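Local coordinates for protein beta-mannosidase (Trichoderma harzianum, PDB 4CVU) that probably hydrolyses beta-linked mannose residues at the non-reducing ends of oligosaccharides, as a glycosylated fungal member of glycoside hydrolase family 2, at residues Lys37-Asn42 / Asn46-Gly51; Trp81-Asn86 / Ala205-Gly210; Lys92-Leu97 / Val118-His123; Ile390-Asp393 / Arg398-Ser401. All coordinates share one frame; numbering follows the deposited sequence.

Interaction 1 of 4, residues Lys37-Asn42 / Asn46-Gly51; sequences KWTVTN and NITVPG. With NAG (2-acetamido-2-deoxy-beta-D-glucopyranose), chain I.
Val40 and Val49 pair across a beta hairpin, strands 38-41 and 48-51, at the edge of the six-stranded sheet in the galactose-binding-like domain. Their backbones bond in both directions, Val40 N to Val49 O at 2.8 Å and Val49 N to Val40 O at 3.0 Å. Nearer the turn, Asn42 N gives a longer bond to Ile47 O.

Side-chain bonds gather at Asn42. With CG between the backbone N and the carbonyl carbon (chi1 74°), OD1 takes Ile47 N at 2.9 Å from above its carbonyl plane, plus a weak bond from Asn46 N. ND2 reaches Asn46 OD1 at 2.8 Å, almost in line with that C=O, the amides being nearly coplanar (18°); it also bonds Gln85 OE1. With an alanine here, Ile47 N and Asn46 OD1 would probably lose these mates, and the glycosylated Asn46 amide would be freer to turn.

The packing is apolar. Val40 CG2 lies 3.7 Å from Gly51 CA, where any CB on Gly51 would clash. Beside Thr41, Thr39 CG2 presses tightly on Thr48 CG2 at 3.5 Å. The NAG is covalently attached to Asn46 ND2, and its acetamido methyl C8 sits 3.9 Å from Ile47 CD1.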
# COMPACT_ATOMS: atom_id res chain seq x y z
N LYS A 37 26.12 -21.88 -1.62
CA LYS A 37 25.08 -21.41 -2.51
C LYS A 37 23.80 -22.25 -2.33
O LYS A 37 23.82 -23.47 -2.52
CB LYS A 37 25.64 -21.43 -3.95
CG LYS A 37 24.60 -21.37 -5.06
CD LYS A 37 24.28 -19.99 -5.57
CE LYS A 37 23.36 -20.05 -6.79
NZ LYS A 37 24.06 -20.54 -8.02
N TRP A 38 22.70 -21.58 -1.96
CA TRP A 38 21.45 -22.26 -1.59
C TRP A 38 20.27 -22.01 -2.57
O TRP A 38 20.07 -20.90 -3.06
CB TRP A 38 21.02 -21.81 -0.17
CG TRP A 38 21.98 -22.29 0.87
CD1 TRP A 38 23.03 -21.61 1.38
CD2 TRP A 38 22.00 -23.58 1.49
NE1 TRP A 38 23.69 -22.37 2.28
CE2 TRP A 38 23.10 -23.61 2.35
CE3 TRP A 38 21.19 -24.72 1.38
CZ2 TRP A 38 23.42 -24.72 3.14
CZ3 TRP A 38 21.51 -25.83 2.15
CH2 TRP A 38 22.61 -25.82 3.03
N THR A 39 19.48 -23.06 -2.78
CA THR A 39 18.23 -22.99 -3.51
C THR A 39 17.11 -23.49 -2.62
O THR A 39 17.27 -24.47 -1.89
CB THR A 39 18.28 -23.82 -4.80
OG1 THR A 39 19.33 -23.34 -5.63
CG2 THR A 39 16.98 -23.71 -5.59
N VAL A 40 15.96 -22.83 -2.68
CA VAL A 40 14.80 -23.23 -1.88
C VAL A 40 13.69 -23.73 -2.78
O VAL A 40 13.31 -23.04 -3.73
CB VAL A 40 14.27 -22.06 -1.05
CG1 VAL A 40 12.96 -22.43 -0.34
CG2 VAL A 40 15.34 -21.65 -0.02
N THR A 41 13.16 -24.91 -2.46
CA THR A 41 12.07 -25.52 -3.23
C THR A 41 10.92 -25.88 -2.30
O THR A 41 11.15 -26.22 -1.14
CB THR A 41 12.50 -26.82 -3.94
OG1 THR A 41 13.18 -27.67 -3.02
CG2 THR A 41 13.42 -26.51 -5.14
N ASN A 42 9.70 -25.82 -2.82
CA ASN A 42 8.53 -26.15 -2.04
C ASN A 42 8.28 -27.64 -2.04
O ASN A 42 9.13 -28.43 -2.47
CB ASN A 42 7.34 -25.34 -2.53
CG ASN A 42 6.79 -25.82 -3.86
OD1 ASN A 42 7.53 -26.14 -4.79
ND2 ASN A 42 5.45 -25.81 -3.96
N ASN A 46 6.89 -27.08 -7.75
CA ASN A 46 6.54 -25.99 -8.66
C ASN A 46 6.98 -24.58 -8.22
O ASN A 46 6.64 -23.61 -8.87
CB ASN A 46 5.04 -26.02 -8.98
CG ASN A 46 4.16 -26.00 -7.75
OD1 ASN A 46 4.63 -25.96 -6.63
ND2 ASN A 46 2.84 -26.03 -7.98
N ILE A 47 7.73 -24.49 -7.13
CA ILE A 47 8.31 -23.23 -6.67
C ILE A 47 9.79 -23.42 -6.37
O ILE A 47 10.15 -24.25 -5.52
CB ILE A 47 7.58 -22.68 -5.43
CG1 ILE A 47 6.11 -22.41 -5.77
CG2 ILE A 47 8.23 -21.39 -4.98
CD1 ILE A 47 5.24 -21.93 -4.62
N THR A 48 10.63 -22.68 -7.09
CA THR A 48 12.08 -22.73 -6.90
C THR A 48 12.65 -21.31 -6.90
O THR A 48 12.52 -20.60 -7.91
CB THR A 48 12.79 -23.48 -8.03
OG1 THR A 48 12.25 -24.81 -8.14
CG2 THR A 48 14.27 -23.57 -7.75
N VAL A 49 13.30 -20.92 -5.81
CA VAL A 49 13.87 -19.57 -5.70
C VAL A 49 15.25 -19.63 -5.07
O VAL A 49 15.56 -20.59 -4.39
CB VAL A 49 12.96 -18.65 -4.86
CG1 VAL A 49 11.55 -18.62 -5.45
CG2 VAL A 49 12.91 -19.12 -3.41
N PRO A 50 16.08 -18.58 -5.27
CA PRO A 50 17.37 -18.52 -4.58
C PRO A 50 17.20 -18.49 -3.05
O PRO A 50 16.28 -17.89 -2.54
CB PRO A 50 17.98 -17.21 -5.06
CG PRO A 50 17.30 -16.93 -6.38
CD PRO A 50 15.90 -17.43 -6.16
N GLY A 51 18.09 -19.18 -2.35
CA GLY A 51 18.03 -19.30 -0.89
C GLY A 51 19.14 -18.53 -0.21
O GLY A 51 20.11 -18.12 -0.84
C1 NAG I . 1.82 -26.05 -6.94
C2 NAG I . 0.82 -24.90 -7.14
C3 NAG I . -0.32 -24.98 -6.14
C4 NAG I . -0.97 -26.34 -6.17
C5 NAG I . 0.07 -27.46 -6.05
C6 NAG I . -0.58 -28.79 -6.37
C7 NAG I . 2.10 -22.96 -7.92
C8 NAG I . 2.69 -21.64 -7.53
N2 NAG I . 1.46 -23.62 -6.96
O3 NAG I . -1.30 -24.01 -6.45
O4 NAG I . -1.90 -26.41 -5.11
O5 NAG I . 1.14 -27.29 -6.96
O6 NAG I . 0.40 -29.67 -6.88
O7 NAG I . 2.21 -23.38 -9.08
O HOH W 1 22.42 -18.71 -2.11

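Interaction 2 of 4, residues Trp81-Asn86 / Ala205-Gly210; sequences WIAAQN and AFSPVG. With NAG (2-acetamido-2-deoxy-beta-D-glucopyranose), chain C.
Ala83 and Ser207 meet through their beta carbons, Ala83 CB lying 3.8 Å from Ser207 CB. The same methyl also touches a backbone oxygen, with Ala83 CB 3.7 Å from Phe206 O. These two contacts of one methyl are all that passes directly between the two segments, and the spot is buried. Tyr185 also packs on Ala83, while Val159 and Pro160 of helix 159-168 lie against Ser207.

Water does the polar work. One molecule accepts from Ala83 N and donates to Phe206 O, each at 3.1 Å. A second donates to Ala83 O at 2.8 Å and is hydrogen-bonded to Ser207 OG, which chi1 of 177° sets opposite the backbone N of Ser207. Both waters have further acceptors close by, so these donations may be shared; Ala83 O itself has a direct partner in Ser158 OG.

The contact lies in the galactose-binding-like domain of this family 2 enzyme, where the short, weakly bonded helix 80-83 packs on the loop leading to strand 215-221. One residue before Ser207, the Phe206 ring meets the ring of Phe395, which belongs to the catalytic barrel.

Within residues 81-86, Gln85 NE2 folds back to Trp81 O at 3.0 Å, a nearly straight bond lying in the plane of the Gln85 amide. The donor also sits at the edge of the Trp81 indole, in its plane, and Ile82 CG1 covers part of one indole face.

Covalent chemistry ends the segment: Asn86 ND2 carries a NAG, bonded to its C1, and also hydrogen-bonds Asn155 OD1. Asn155 ND2 and Thr117 OG1 hold the sugar in turn.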
# COMPACT_ATOMS: atom_id res chain seq x y z
N TRP A 81 -0.75 -20.83 2.86
CA TRP A 81 -0.23 -21.88 2.00
C TRP A 81 1.25 -22.17 2.21
O TRP A 81 1.75 -23.21 1.76
CB TRP A 81 -0.46 -21.54 0.53
CG TRP A 81 0.18 -20.25 0.05
CD1 TRP A 81 -0.36 -19.01 0.10
CD2 TRP A 81 1.41 -20.12 -0.65
NE1 TRP A 81 0.49 -18.09 -0.49
CE2 TRP A 81 1.60 -18.76 -0.93
CE3 TRP A 81 2.41 -21.01 -1.01
CZ2 TRP A 81 2.74 -18.28 -1.60
CZ3 TRP A 81 3.54 -20.54 -1.67
CH2 TRP A 81 3.68 -19.20 -1.96
N ILE A 82 1.97 -21.24 2.82
CA ILE A 82 3.38 -21.42 3.06
C ILE A 82 3.59 -22.30 4.28
O ILE A 82 4.27 -23.33 4.19
CB ILE A 82 4.11 -20.06 3.22
CG1 ILE A 82 4.14 -19.35 1.85
CG2 ILE A 82 5.52 -20.26 3.72
CD1 ILE A 82 4.52 -17.87 1.91
N ALA A 83 3.00 -21.94 5.42
CA ALA A 83 3.15 -22.75 6.63
C ALA A 83 2.60 -24.18 6.43
O ALA A 83 3.02 -25.09 7.12
CB ALA A 83 2.43 -22.09 7.79
N ALA A 84 1.62 -24.34 5.57
CA ALA A 84 0.98 -25.62 5.36
C ALA A 84 1.81 -26.68 4.60
O ALA A 84 1.37 -27.81 4.48
CB ALA A 84 -0.38 -25.43 4.73
N GLN A 85 2.97 -26.32 4.06
CA GLN A 85 3.81 -27.26 3.31
C GLN A 85 5.30 -27.29 3.68
O GLN A 85 5.78 -26.43 4.38
CB GLN A 85 3.68 -27.03 1.82
CG GLN A 85 4.35 -25.79 1.35
CD GLN A 85 4.12 -25.55 -0.12
OE1 GLN A 85 4.74 -26.18 -0.92
NE2 GLN A 85 3.24 -24.63 -0.47
N ASN A 86 6.02 -28.30 3.23
CA ASN A 86 7.48 -28.41 3.39
C ASN A 86 8.30 -27.47 2.52
O ASN A 86 7.94 -27.19 1.41
CB ASN A 86 8.00 -29.82 3.11
CG ASN A 86 7.64 -30.83 4.18
OD1 ASN A 86 6.58 -30.80 4.74
ND2 ASN A 86 8.55 -31.74 4.46
N ALA A 205 0.62 -15.14 12.63
CA ALA A 205 0.95 -16.54 12.76
C ALA A 205 1.53 -17.08 11.48
O ALA A 205 0.82 -17.82 10.76
CB ALA A 205 -0.31 -17.32 13.10
N PHE A 206 2.79 -16.77 11.21
CA PHE A 206 3.41 -17.17 9.94
C PHE A 206 4.06 -18.55 9.94
O PHE A 206 4.37 -19.08 8.86
CB PHE A 206 4.41 -16.09 9.48
CG PHE A 206 3.74 -14.82 9.02
CD1 PHE A 206 2.79 -14.86 8.00
CD2 PHE A 206 4.01 -13.61 9.63
CE1 PHE A 206 2.14 -13.72 7.60
CE2 PHE A 206 3.36 -12.45 9.21
CZ PHE A 206 2.43 -12.53 8.19
N SER A 207 4.29 -19.12 11.13
CA SER A 207 4.97 -20.39 11.31
C SER A 207 6.12 -20.59 10.31
O SER A 207 6.12 -21.59 9.56
CB SER A 207 3.99 -21.55 11.17
OG SER A 207 4.69 -22.77 11.28
N PRO A 208 7.13 -19.71 10.36
CA PRO A 208 8.26 -19.78 9.42
C PRO A 208 9.18 -20.95 9.74
O PRO A 208 9.17 -21.50 10.87
CB PRO A 208 8.94 -18.44 9.63
CG PRO A 208 8.68 -18.13 11.08
CD PRO A 208 7.24 -18.54 11.23
N VAL A 209 9.94 -21.36 8.72
CA VAL A 209 10.87 -22.48 8.84
C VAL A 209 12.11 -22.17 8.05
O VAL A 209 12.03 -21.42 7.06
CB VAL A 209 10.32 -23.84 8.37
CG1 VAL A 209 9.12 -24.25 9.23
CG2 VAL A 209 9.92 -23.82 6.91
N GLY A 210 13.23 -22.72 8.49
CA GLY A 210 14.50 -22.55 7.79
C GLY A 210 15.69 -22.58 8.73
O GLY A 210 15.53 -22.71 9.96
C1 NAG C . 8.40 -32.77 5.41
C2 NAG C . 8.71 -34.11 4.69
C3 NAG C . 8.73 -35.25 5.69
C4 NAG C . 9.59 -34.94 6.91
C5 NAG C . 9.29 -33.53 7.48
C6 NAG C . 10.28 -33.12 8.59
C7 NAG C . 8.03 -34.19 2.36
C8 NAG C . 6.98 -34.49 1.34
N2 NAG C . 7.73 -34.39 3.65
O3 NAG C . 9.21 -36.41 5.02
O4 NAG C . 9.31 -35.92 7.90
O5 NAG C . 9.33 -32.55 6.45
O6 NAG C . 11.57 -32.84 8.08
O7 NAG C . 9.11 -33.78 2.00
O HOH W 2 2.53 -19.03 6.34
O HOH W 3 5.18 -24.70 8.89

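Interaction 3 of 4, residues Lys92-Leu97 / Val118-His123; sequences KPISGL and VKFCDH. With MAN (alpha-D-mannopyranose), chain B.
Phe120 points the far end of its ring at Ile94 and Leu97, which join the loop after strand 87-91 to a tight beta hairpin. The hairpin belongs to the beta-sandwich of the galactose-binding-like domain; strands 116-120 and 123-126 are linked by a type I' turn running from Phe120 to His123.

The packed side is wholly apolar. Leu97 CD1 approaches Phe120 CZ at 4.1 Å, the two side chains coming from opposite directions, and Ile94 CD1 lies 4.3 Å from Phe120 CE1. Both methyls stand at the ring edge, near its plane, so this is edge contact and not stacking on a face. Chi1 of -167° turns the ring away from the backbone N of Phe120 and carries it out toward the loop. Ala142 and Leu143 of helix 140-145, together with Pro150, pack around Phe120, whereas Ile94 and Leu97 also touch Ile217 and Gln219 on strand 215-221. Residues from both sheets of the sandwich therefore meet at this spot.

On the outer side the arrangement is looser. The loop beyond Ile94 is exposed at Ser95 and Gly96. Asp122, at the tip of the turn, is exposed too, while its neighbour Cys121 is tied to Cys146 by a disulfide. The turn is held by Phe120 N to His123 O at 3.1 Å and His123 N to Phe120 O at 3.2 Å. Beyond it lies a mannose of an attached glycan, hydrogen-bonded to Ile124 N and resting against the hairpin, its O3 3.4 Å from His123 CB.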
# COMPACT_ATOMS: atom_id res chain seq x y z
N LYS A 92 24.47 -26.19 -3.53
CA LYS A 92 25.21 -26.68 -4.66
C LYS A 92 26.26 -27.64 -4.08
O LYS A 92 26.57 -27.57 -2.88
CB LYS A 92 25.91 -25.55 -5.40
CG LYS A 92 24.97 -24.52 -5.99
CD LYS A 92 24.05 -25.13 -7.03
CE LYS A 92 23.60 -24.08 -8.03
NZ LYS A 92 22.66 -24.67 -9.02
N PRO A 93 26.81 -28.53 -4.92
CA PRO A 93 27.89 -29.39 -4.46
C PRO A 93 28.96 -28.59 -3.73
O PRO A 93 29.43 -27.58 -4.26
CB PRO A 93 28.41 -29.99 -5.77
CG PRO A 93 27.19 -30.11 -6.61
CD PRO A 93 26.32 -28.92 -6.26
N ILE A 94 29.30 -29.02 -2.50
CA ILE A 94 30.27 -28.32 -1.64
C ILE A 94 31.68 -28.73 -2.02
O ILE A 94 32.02 -29.91 -2.00
CB ILE A 94 30.03 -28.61 -0.13
CG1 ILE A 94 28.60 -28.25 0.27
CG2 ILE A 94 31.03 -27.84 0.74
CD1 ILE A 94 28.28 -28.52 1.73
N SER A 95 32.51 -27.76 -2.37
CA SER A 95 33.87 -28.04 -2.80
C SER A 95 34.86 -27.81 -1.64
O SER A 95 34.50 -27.23 -0.61
CB SER A 95 34.23 -27.12 -3.95
OG SER A 95 34.27 -25.80 -3.47
N GLY A 96 36.09 -28.29 -1.81
CA GLY A 96 37.17 -28.03 -0.87
C GLY A 96 37.22 -28.84 0.43
O GLY A 96 37.96 -28.50 1.33
N LEU A 97 36.43 -29.90 0.55
CA LEU A 97 36.52 -30.77 1.74
C LEU A 97 37.61 -31.83 1.47
O LEU A 97 37.71 -32.34 0.35
CB LEU A 97 35.18 -31.44 2.07
CG LEU A 97 33.95 -30.53 2.31
CD1 LEU A 97 32.66 -31.33 2.28
CD2 LEU A 97 34.08 -29.78 3.63
N VAL A 118 17.88 -33.71 7.66
CA VAL A 118 19.17 -33.29 7.11
C VAL A 118 19.76 -34.44 6.30
O VAL A 118 19.80 -35.58 6.78
CB VAL A 118 20.14 -32.91 8.25
CG1 VAL A 118 21.45 -32.38 7.68
CG2 VAL A 118 19.51 -31.89 9.19
N LYS A 119 20.20 -34.13 5.08
CA LYS A 119 20.83 -35.10 4.19
C LYS A 119 22.16 -34.60 3.67
O LYS A 119 22.30 -33.44 3.31
CB LYS A 119 19.96 -35.41 2.97
CG LYS A 119 18.76 -36.29 3.25
CD LYS A 119 18.14 -36.77 1.95
CE LYS A 119 16.71 -37.24 2.17
NZ LYS A 119 16.24 -38.16 1.09
N PHE A 120 23.14 -35.50 3.61
CA PHE A 120 24.46 -35.17 3.14
C PHE A 120 24.88 -36.28 2.16
O PHE A 120 24.93 -37.46 2.53
CB PHE A 120 25.45 -35.04 4.31
CG PHE A 120 26.76 -34.40 3.94
CD1 PHE A 120 26.87 -33.03 3.81
CD2 PHE A 120 27.88 -35.17 3.70
CE1 PHE A 120 28.07 -32.43 3.47
CE2 PHE A 120 29.09 -34.58 3.35
CZ PHE A 120 29.18 -33.21 3.25
N CYS A 121 25.14 -35.87 0.92
CA CYS A 121 25.30 -36.80 -0.20
C CYS A 121 24.17 -37.83 -0.21
O CYS A 121 24.42 -39.03 -0.24
CB CYS A 121 26.66 -37.49 -0.15
SG CYS A 121 27.09 -38.27 -1.73
N ASP A 122 22.94 -37.38 -0.08
CA ASP A 122 21.74 -38.22 -0.21
C ASP A 122 21.46 -39.20 0.97
O ASP A 122 20.55 -40.00 0.91
CB ASP A 122 21.82 -38.98 -1.52
CG ASP A 122 20.60 -38.79 -2.37
OD1 ASP A 122 19.51 -38.57 -1.82
OD2 ASP A 122 20.73 -38.87 -3.60
N HIS A 123 22.22 -39.08 2.05
CA HIS A 123 22.02 -39.88 3.23
C HIS A 123 21.38 -39.08 4.35
O HIS A 123 21.89 -38.06 4.70
CB HIS A 123 23.38 -40.35 3.71
CG HIS A 123 24.06 -41.29 2.76
ND1 HIS A 123 25.04 -42.16 3.15
CD2 HIS A 123 23.86 -41.51 1.44
CE1 HIS A 123 25.44 -42.87 2.11
NE2 HIS A 123 24.74 -42.49 1.06
C1 MAN B . 19.20 -44.83 6.79
C2 MAN B . 20.48 -44.58 6.00
C3 MAN B . 20.39 -43.28 5.21
C4 MAN B . 19.12 -43.28 4.36
C5 MAN B . 17.90 -43.48 5.27
C6 MAN B . 16.59 -43.50 4.50
O2 MAN B . 20.74 -45.68 5.14
O3 MAN B . 21.54 -43.09 4.42
O4 MAN B . 19.02 -42.08 3.61
O5 MAN B . 18.02 -44.69 6.01
O6 MAN B . 15.51 -43.72 5.40

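Interaction 4 of 4, residues Ile390-Asp393 / Arg398-Ser401; sequences IPPD and RVTS
Asp393 and Arg398 form a salt bridge that runs mainly through one pair of atoms. Arg398 NE donates to Asp393 OD1 at 2.7 Å in a nearly straight bond (172°), while Arg398 NH2 reaches the same oxygen only weakly, at 3.4 Å. The oxygen lies in the guanidinium plane, at its edge, and is approached on its syn side, somewhat out of the carboxylate plane. Because the carboxylate and guanidinium planes stand 87° apart, the groups do not pair as two flat forks, and OD1 alone takes both N-H groups. The extended Arg398 chain, straight from CG to NE, crosses the aspartate at about a right angle.

Beside the bridge is a small apolar cluster. Val399 CG2 touches Asp393 CB at 3.6 Å and Pro392 CG at 3.7 Å; Met404 packs on both Pro392 and Val399.

Further partners fix the pair. Asp393 OD1 also accepts from Phe395 N, and OD2 is held by Tyr722 OH and by a salt bridge to Arg403 NH1. Arg398 NH1 pairs with Glu69 OE1 of the galactose-binding-like domain. A leucine in place of Arg398 would probably leave Glu69 without this partner and strip Asp393 OD1 of its cationic mate, leaving the carboxylate to Arg403 and Tyr722. Next along the chain, Thr400 OG1 caps Arg403 N as the N-cap of helix 401-413.

A bound tetraethylene glycol, probably from the crystallisation liquor, lies about 4 Å from the Arg398 side chain. The whole arrangement belongs to a beta-loop-alpha connection, from strand 380-389 to helix 401-413, in the (beta/alpha)8 catalytic barrel of family 2 glycosidases.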
# COMPACT_ATOMS: atom_id res chain seq x y z
N ILE A 390 9.19 -8.29 23.56
CA ILE A 390 8.68 -9.37 22.72
C ILE A 390 9.54 -9.42 21.45
O ILE A 390 10.33 -8.50 21.19
CB ILE A 390 7.19 -9.19 22.38
CG1 ILE A 390 6.97 -7.96 21.52
CG2 ILE A 390 6.34 -9.14 23.65
CD1 ILE A 390 5.91 -8.12 20.47
N PRO A 391 9.45 -10.50 20.68
CA PRO A 391 10.30 -10.54 19.47
C PRO A 391 10.01 -9.35 18.57
O PRO A 391 8.86 -9.08 18.26
CB PRO A 391 9.89 -11.84 18.79
CG PRO A 391 9.32 -12.67 19.90
CD PRO A 391 8.65 -11.73 20.84
N PRO A 392 11.05 -8.64 18.13
CA PRO A 392 10.84 -7.46 17.22
C PRO A 392 10.33 -7.80 15.80
O PRO A 392 9.88 -6.90 15.09
CB PRO A 392 12.24 -6.85 17.12
CG PRO A 392 13.14 -8.05 17.25
CD PRO A 392 12.47 -8.93 18.30
N ASP A 393 10.35 -9.08 15.40
CA ASP A 393 10.01 -9.45 14.04
C ASP A 393 9.43 -10.85 14.08
O ASP A 393 9.73 -11.64 14.98
CB ASP A 393 11.24 -9.33 13.16
CG ASP A 393 10.93 -9.09 11.67
OD1 ASP A 393 10.60 -10.07 10.94
OD2 ASP A 393 11.05 -7.92 11.19
N ARG A 398 15.94 -11.66 10.01
CA ARG A 398 16.13 -10.31 9.46
C ARG A 398 16.30 -9.27 10.55
O ARG A 398 16.44 -8.08 10.27
CB ARG A 398 14.98 -9.94 8.49
CG ARG A 398 13.59 -9.84 9.09
CD ARG A 398 12.61 -9.43 7.97
NE ARG A 398 11.24 -9.39 8.43
CZ ARG A 398 10.23 -8.93 7.69
NH1 ARG A 398 10.44 -8.54 6.43
NH2 ARG A 398 9.01 -8.87 8.18
N VAL A 399 16.30 -9.70 11.82
CA VAL A 399 16.56 -8.79 12.88
C VAL A 399 18.02 -8.40 12.94
O VAL A 399 18.88 -9.24 13.19
CB VAL A 399 16.16 -9.38 14.21
CG1 VAL A 399 16.57 -8.45 15.32
CG2 VAL A 399 14.68 -9.61 14.22
N THR A 400 18.30 -7.10 12.74
CA THR A 400 19.63 -6.60 12.64
C THR A 400 20.15 -5.93 13.89
O THR A 400 19.39 -5.56 14.85
CB THR A 400 19.77 -5.58 11.52
OG1 THR A 400 18.95 -4.42 11.80
CG2 THR A 400 19.42 -6.19 10.18
N SER A 401 21.47 -5.83 13.90
CA SER A 401 22.22 -5.08 14.90
C SER A 401 21.79 -3.60 14.98
O SER A 401 21.53 -3.07 16.07
CB SER A 401 23.71 -5.25 14.58
OG SER A 401 24.49 -4.41 15.35

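How the interactions relate
Interactions 1, 2 and 3 all lie in the galactose-binding-like domain, whereas interaction 4 lies in the catalytic barrel, nearer the chain's centre in space. Interactions 1 and 3 reach the same six-stranded sheet and touch through Lys37 O and Lys92 N, 3.0 Å apart. Interaction 1 also meets interaction 2, with Ile47 CD1 3.7 Å from Trp81 CZ3. Chemistry follows place: the partly buried edge hairpin relies on backbone and amide bonds, interaction 2 is buried but bridged by water, and interaction 3, buried but far from the chain's centre, is purely apolar across its segments. The buried interaction 4 is the one with a salt bridge. Glycan sugars adjoin the first three.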